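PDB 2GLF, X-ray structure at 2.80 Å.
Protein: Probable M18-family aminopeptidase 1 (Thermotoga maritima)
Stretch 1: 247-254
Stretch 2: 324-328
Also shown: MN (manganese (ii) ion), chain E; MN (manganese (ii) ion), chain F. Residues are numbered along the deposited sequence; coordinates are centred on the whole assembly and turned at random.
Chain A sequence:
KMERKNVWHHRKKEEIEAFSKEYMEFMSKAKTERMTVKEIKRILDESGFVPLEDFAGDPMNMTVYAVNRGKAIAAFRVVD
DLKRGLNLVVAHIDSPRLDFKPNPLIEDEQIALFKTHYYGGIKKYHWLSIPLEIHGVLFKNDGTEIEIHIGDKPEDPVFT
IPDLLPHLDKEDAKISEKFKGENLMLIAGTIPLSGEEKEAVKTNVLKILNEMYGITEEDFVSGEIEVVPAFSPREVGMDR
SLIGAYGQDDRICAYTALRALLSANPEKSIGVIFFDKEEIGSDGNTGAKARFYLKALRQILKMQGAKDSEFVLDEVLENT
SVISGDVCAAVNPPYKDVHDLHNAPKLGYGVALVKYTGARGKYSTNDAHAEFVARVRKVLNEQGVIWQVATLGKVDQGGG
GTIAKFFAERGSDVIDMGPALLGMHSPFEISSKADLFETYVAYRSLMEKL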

ATOM      1  N   GLY A 247     -18.517   6.197  37.540  1.00 15.71           N
ATOM      2  CA  GLY A 247     -17.976   7.421  38.090  1.00 16.23           C
ATOM      3  C   GLY A 247     -17.064   7.243  39.269  1.00 17.02           C
ATOM      4  O   GLY A 247     -16.792   8.207  39.989  1.00 17.70           O
ATOM      5  N   GLN A 248     -16.591   6.025  39.491  1.00 20.42           N
ATOM      6  CA  GLN A 248     -15.684   5.816  40.602  1.00 20.99           C
ATOM      7  C   GLN A 248     -14.444   6.652  40.353  1.00 20.88           C
ATOM      8  O   GLN A 248     -13.688   6.943  41.282  1.00 20.20           O
ATOM      9  CB  GLN A 248     -15.314   4.343  40.745  1.00 22.29           C
ATOM     10  CG  GLN A 248     -16.301   3.586  41.603  1.00 22.94           C
ATOM     11  CD  GLN A 248     -15.882   2.162  41.851  1.00 25.51           C
ATOM     12  OE1 GLN A 248     -15.864   1.339  40.934  1.00 29.88           O
ATOM     13  NE2 GLN A 248     -15.536   1.859  43.098  1.00 27.39           N
ATOM     14  N   ASP A 249     -14.244   7.052  39.096  1.00 23.76           N
ATOM     15  CA  ASP A 249     -13.092   7.873  38.771  1.00 23.90           C
ATOM     16  C   ASP A 249     -13.206   9.163  39.562  1.00 24.62           C
ATOM     17  O   ASP A 249     -13.864  10.122  39.154  1.00 24.24           O
ATOM     18  CB  ASP A 249     -13.006   8.203  37.286  1.00 17.36           C
ATOM     19  CG  ASP A 249     -11.692   8.912  36.923  1.00 16.77           C
ATOM     20  OD1 ASP A 249     -11.203   9.739  37.726  1.00 19.51           O
ATOM     21  OD2 ASP A 249     -11.154   8.663  35.823  1.00 16.76           O
ATOM     22  N   ASP A 250     -12.565   9.114  40.722  1.00 55.64           N
ATOM     23  CA  ASP A 250     -12.450  10.185  41.690  1.00 55.58           C
ATOM     24  C   ASP A 250     -13.550  10.481  42.678  1.00 55.30           C
ATOM     25  O   ASP A 250     -13.319  11.222  43.632  1.00 55.16           O
ATOM     26  CB  ASP A 250     -12.018  11.466  41.016  1.00 29.01           C
ATOM     27  CG  ASP A 250     -10.834  12.066  41.708  1.00 30.88           C
ATOM     28  OD1 ASP A 250      -9.931  11.283  42.073  1.00 29.60           O
ATOM     29  OD2 ASP A 250     -10.803  13.296  41.897  1.00 31.02           O
ATOM     30  N   ARG A 251     -14.745   9.941  42.482  1.00 20.94           N
ATOM     31  CA  ARG A 251     -15.763  10.185  43.496  1.00 21.07           C
ATOM     32  C   ARG A 251     -15.367   9.218  44.606  1.00 21.51           C
ATOM     33  O   ARG A 251     -15.797   9.350  45.751  1.00 21.35           O
ATOM     34  CB  ARG A 251     -17.180   9.893  42.980  1.00 12.24           C
ATOM     35  CG  ARG A 251     -17.570  10.774  41.805  1.00 12.32           C
ATOM     36  CD  ARG A 251     -19.055  11.068  41.741  1.00 11.82           C
ATOM     37  NE  ARG A 251     -19.311  12.088  40.730  1.00 13.98           N
ATOM     38  CZ  ARG A 251     -19.626  11.835  39.466  1.00 13.82           C
ATOM     39  NH1 ARG A 251     -19.737  10.585  39.047  1.00 16.38           N
ATOM     40  NH2 ARG A 251     -19.809  12.831  38.613  1.00 10.73           N
ATOM     41  N   ILE A 252     -14.512   8.258  44.252  1.00 17.66           N
ATOM     42  CA  ILE A 252     -14.027   7.285  45.213  1.00 18.06           C
ATOM     43  C   ILE A 252     -12.994   7.988  46.075  1.00 18.07           C
ATOM     44  O   ILE A 252     -12.806   7.650  47.237  1.00 19.22           O
ATOM     45  CB  ILE A 252     -13.365   6.070  44.530  1.00 15.28           C
ATOM     46  CG1 ILE A 252     -13.174   4.948  45.558  1.00 15.28           C
ATOM     47  CG2 ILE A 252     -12.015   6.464  43.948  1.00 15.28           C
ATOM     48  CD1 ILE A 252     -12.773   3.619  44.952  1.00 15.28           C
ATOM     49  N   CYS A 253     -12.317   8.970  45.496  1.00 21.35           N
ATOM     50  CA  CYS A 253     -11.331   9.725  46.244  1.00 21.19           C
ATOM     51  C   CYS A 253     -12.023  10.860  46.965  1.00 20.82           C
ATOM     52  O   CYS A 253     -11.565  11.315  48.009  1.00 20.37           O
ATOM     53  CB  CYS A 253     -10.263  10.273  45.315  1.00 18.48           C
ATOM     54  SG  CYS A 253      -9.035   9.050  44.964  1.00 20.56           S
ATOM     55  N   ALA A 254     -13.138  11.308  46.400  1.00 23.46           N
ATOM     56  CA  ALA A 254     -13.911  12.382  46.998  1.00 23.80           C
ATOM     57  C   ALA A 254     -14.555  11.870  48.277  1.00 23.53           C
ATOM     58  O   ALA A 254     -14.565  12.553  49.299  1.00 23.49           O
ATOM     59  CB  ALA A 254     -14.979  12.854  46.034  1.00  1.76           C
ATOM     60  N   SER A 324      -2.983  15.018  46.090  1.00 20.20           N
ATOM     61  CA  SER A 324      -3.820  14.989  44.899  1.00 19.56           C
ATOM     62  C   SER A 324      -4.546  13.642  44.899  1.00 18.64           C
ATOM     63  O   SER A 324      -3.963  12.616  44.549  1.00 17.98           O
ATOM     64  CB  SER A 324      -2.941  15.118  43.655  1.00 15.46           C
ATOM     65  OG  SER A 324      -3.718  15.090  42.474  1.00 17.60           O
ATOM     66  N   GLY A 325      -5.811  13.645  45.303  1.00 16.30           N
ATOM     67  CA  GLY A 325      -6.562  12.403  45.354  1.00 16.72           C
ATOM     68  C   GLY A 325      -7.237  11.983  44.059  1.00 17.07           C
ATOM     69  O   GLY A 325      -8.338  12.441  43.751  1.00 17.84           O
ATOM     70  N   ASP A 326      -6.576  11.113  43.299  1.00 12.13           N
ATOM     71  CA  ASP A 326      -7.123  10.614  42.042  1.00 11.25           C
ATOM     72  C   ASP A 326      -6.712   9.150  41.870  1.00 11.14           C
ATOM     73  O   ASP A 326      -5.749   8.691  42.478  1.00 11.14           O
ATOM     74  CB  ASP A 326      -6.632  11.461  40.867  1.00 12.94           C
ATOM     75  CG  ASP A 326      -7.586  11.426  39.681  1.00 14.20           C
ATOM     76  OD1 ASP A 326      -7.423  12.245  38.758  1.00 16.62           O
ATOM     77  OD2 ASP A 326      -8.502  10.581  39.669  1.00 16.20           O
ATOM     78  N   VAL A 327      -7.450   8.423  41.041  1.00 13.75           N
ATOM     79  CA  VAL A 327      -7.209   7.001  40.811  1.00 13.74           C
ATOM     80  C   VAL A 327      -6.135   6.687  39.781  1.00 13.69           C
ATOM     81  O   VAL A 327      -5.868   7.479  38.881  1.00 13.69           O
ATOM     82  CB  VAL A 327      -8.496   6.311  40.335  1.00 15.98           C
ATOM     83  CG1 VAL A 327      -9.614   6.501  41.353  1.00 15.24           C
ATOM     84  CG2 VAL A 327      -8.905   6.888  38.988  1.00 15.77           C
ATOM     85  N   CYS A 328      -5.525   5.517  39.919  1.00 21.10           N
ATOM     86  CA  CYS A 328      -4.511   5.072  38.974  1.00 21.79           C
ATOM     87  C   CYS A 328      -5.061   3.798  38.341  1.00 22.02           C
ATOM     88  O   CYS A 328      -6.167   3.364  38.674  1.00 21.76           O
ATOM     89  CB  CYS A 328      -3.181   4.790  39.676  1.00 15.74           C
ATOM     90  SG  CYS A 328      -3.303   3.591  41.018  1.00 18.77           S
TER
HETATM   91 MN    MN E5001      -9.466  11.263  37.583  1.00 17.51          MN
HETATM   92 MN    MN F5002     -10.579  10.599  34.501  1.00 19.73          MN
HETATM   93  O   HOH W   1      -8.253   9.256  37.309  1.00 24.06           O

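The contact is a small, largely buried junction, 274 Å² summed over both sides, in which a manganese ion ties the start of a helix to the stretch around Gly325 to Val327, with a modest apolar patch alongside and no clear hydrogen bond between the two stretches. The manganese of chain E is held by Asp249 OD1 at 2.3 Å and by both carboxylate oxygens of Asp326, OD1 at 2.5 Å and OD2 at 2.4 Å; water 1 at 2.4 Å and an atom from elsewhere in the structure also bind it. Asp249 OD1 and Asp326 OD2 lie 3.4 Å apart because both bind this metal, whose positive charge offsets the repulsion between them. Asp249 also bridges the two ions, since its OD2 binds the manganese of chain F at 2.4 Å. Asp326 OD2 has a second role within its own stretch, accepting a hydrogen bond of 2.8 Å from Val327 N. Asp250 brings its carboxylate close to the other stretch: its OD1 is 2.6 Å from Gly325 O, a distance that suggests a protonated acid without proving it, and 2.9 Å from Asp326 OD2, where two acceptors meet without a hydrogen bond. One turn along, the CA-to-CB bond of Cys253 points toward the other stretch, placing CB 3.3 Å from Gly325 O and SG 3.6 Å from Asp326 N. Gly325 has no side chain; an ideal CB would point toward the helix and lie 3.6 Å from Cys253 CB, close but no clash. Val327 has the largest covered area of any residue in the contact, and its CA-to-CB bond points toward the helix; its CG1 packs 3.5 Å from Ile252 CG2 and, more loosely, 4.5 Å from Cys253 SG.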